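Local coordinates for upstream stimulatory factor 1 (Homo sapiens, PDB 1AN4), which binds the symmetrical E-box DNA sequence CACGTG as a homodimer or heterodimer and activates transcription from viral and cellular promoters, at residues I31-S35 with G47-A52. The protein carries 2 engineered substitutions. Sequence-based numbering, arbitrary orientation.
Sequences IPDSS and GILSKA. Engineered in segment 31-35: Ser34 (natural residue Cys).
Ile31 meets Ile48 and Ala52 where the loop of the helix-loop-helix DNA-binding domain closes on itself: residues 31-35 leave helix 10-30, and residues 47-52 lead into helix 53-60. The CG2 branch of Ile31 lies 3.9 Å from the Ile48 CD1 methyl, while its longer branch carries CD1 to within 4.1 Å of Ala52 CB. These three buried side chains form a small apolar cluster, which Ile31 extends to Ile56 of helix 53-60; Leu49 packs instead on Trp23 of the second subunit. The CA-CB bond of Pro32 points away from residues 47-52, and its side chain touches Tyr55 of helix 53-60. Its carbonyl lies beside the aliphatic part of Lys51, whose CG is the nearest carbon of that chain to Pro32 O. Beyond CG the lysine bends at chi2 (61°) and leads away from residues 31-35, and its NZ forms a salt bridge with Asp54.

Asp33 is the polar centre. With CG anti to the backbone N (chi1 162°), its carboxylate reaches in among the 47-52 backbone, and its CB packs against the end of Ile48. OD2 accepts a hydrogen bond from Lys51 N (3.1 Å), although the positions of both atoms are uncertain in the model. The side chains of Asp33 and Lys51 otherwise pass alongside, running opposite ways. Engineered Ser34 (natural Cys) sits at the edge, its OG near Lys51 CB. Ser35 ends the segment with its hydroxyl between two possible acceptors, and which one takes the proton is not settled: OG lies 2.6 Å from Asp33 OD1 and 2.7 Å from Gly47 O.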
loop_
_atom_site.group_PDB
_atom_site.type_symbol
_atom_site.label_atom_id
_atom_site.label_comp_id
_atom_site.label_asym_id
_atom_site.label_seq_id
_atom_site.Cartn_x
_atom_site.Cartn_y
_atom_site.Cartn_z
ATOM N N ILE C 31 -6.862 -6.810 -8.992
ATOM C CA ILE C 31 -6.671 -7.940 -8.088
ATOM C C ILE C 31 -8.031 -8.290 -7.496
ATOM O O ILE C 31 -8.410 -7.808 -6.413
ATOM C CB ILE C 31 -5.650 -7.645 -6.975
ATOM C CG1 ILE C 31 -4.268 -7.443 -7.590
ATOM C CG2 ILE C 31 -5.630 -8.782 -5.948
ATOM C CD1 ILE C 31 -3.205 -7.383 -6.582
ATOM N N PRO C 32 -8.752 -9.198 -8.181
ATOM C CA PRO C 32 -10.081 -9.683 -7.814
ATOM C C PRO C 32 -10.101 -9.916 -6.320
ATOM O O PRO C 32 -9.560 -10.913 -5.850
ATOM C CB PRO C 32 -10.167 -10.997 -8.578
ATOM C CG PRO C 32 -9.346 -10.743 -9.802
ATOM C CD PRO C 32 -8.148 -10.089 -9.194
ATOM N N ASP C 33 -10.713 -8.999 -5.582
ATOM C CA ASP C 33 -10.749 -9.091 -4.127
ATOM C C ASP C 33 -12.115 -9.290 -3.425
ATOM O O ASP C 33 -13.166 -9.319 -4.060
ATOM C CB ASP C 33 -9.974 -7.886 -3.577
ATOM C CG ASP C 33 -10.265 -7.592 -2.121
ATOM O OD1 ASP C 33 -11.232 -6.843 -1.863
ATOM O OD2 ASP C 33 -9.544 -8.108 -1.238
ATOM N N SER C 34 -12.045 -9.464 -2.105
ATOM C CA SER C 34 -13.164 -9.694 -1.183
ATOM C C SER C 34 -13.881 -8.432 -0.664
ATOM O O SER C 34 -14.499 -8.474 0.406
ATOM C CB SER C 34 -12.632 -10.476 0.046
ATOM O OG SER C 34 -11.715 -11.528 -0.294
ATOM N N SER C 35 -13.851 -7.335 -1.415
ATOM C CA SER C 35 -14.497 -6.095 -0.953
ATOM C C SER C 35 -16.048 -5.968 -0.915
ATOM O O SER C 35 -16.649 -5.212 -1.689
ATOM C CB SER C 35 -13.856 -4.882 -1.636
ATOM O OG SER C 35 -12.513 -4.729 -1.203
ATOM N N GLY C 47 -9.716 -3.423 2.367
ATOM C CA GLY C 47 -10.708 -4.463 2.228
ATOM C C GLY C 47 -10.258 -5.217 0.976
ATOM O O GLY C 47 -10.974 -6.096 0.486
ATOM N N ILE C 48 -9.081 -4.831 0.453
ATOM C CA ILE C 48 -8.443 -5.443 -0.728
ATOM C C ILE C 48 -7.168 -6.126 -0.287
ATOM O O ILE C 48 -7.046 -7.323 -0.486
ATOM C CB ILE C 48 -8.095 -4.423 -1.912
ATOM C CG1 ILE C 48 -8.312 -5.085 -3.271
ATOM C CG2 ILE C 48 -6.600 -4.026 -1.941
ATOM C CD1 ILE C 48 -7.297 -6.128 -3.596
ATOM N N LEU C 49 -6.269 -5.380 0.379
ATOM C CA LEU C 49 -4.965 -5.895 0.840
ATOM C C LEU C 49 -5.123 -7.287 1.366
ATOM O O LEU C 49 -4.177 -8.079 1.440
ATOM C CB LEU C 49 -4.361 -4.986 1.897
ATOM C CG LEU C 49 -3.161 -5.527 2.664
ATOM C CD1 LEU C 49 -3.692 -6.409 3.749
ATOM C CD2 LEU C 49 -2.135 -6.215 1.768
ATOM N N SER C 50 -6.327 -7.499 1.846
ATOM C CA SER C 50 -6.758 -8.755 2.320
ATOM C C SER C 50 -6.409 -9.671 1.147
ATOM O O SER C 50 -5.437 -10.417 1.202
ATOM C CB SER C 50 -8.253 -8.650 2.498
ATOM O OG SER C 50 -8.651 -7.315 2.220
ATOM N N LYS C 51 -7.145 -9.561 0.056
ATOM C CA LYS C 51 -6.857 -10.410 -1.078
ATOM C C LYS C 51 -5.532 -10.043 -1.782
ATOM O O LYS C 51 -4.602 -10.836 -1.772
ATOM C CB LYS C 51 -8.058 -10.432 -2.041
ATOM C CG LYS C 51 -8.026 -11.504 -3.150
ATOM C CD LYS C 51 -7.988 -12.969 -2.646
ATOM C CE LYS C 51 -7.775 -13.950 -3.818
ATOM N NZ LYS C 51 -7.496 -15.338 -3.329
ATOM N N ALA C 52 -5.440 -8.842 -2.342
ATOM C CA ALA C 52 -4.255 -8.361 -3.074
ATOM C C ALA C 52 -3.085 -9.310 -3.124
ATOM O O ALA C 52 -3.046 -10.207 -3.989
ATOM C CB ALA C 52 -3.791 -6.983 -2.541
#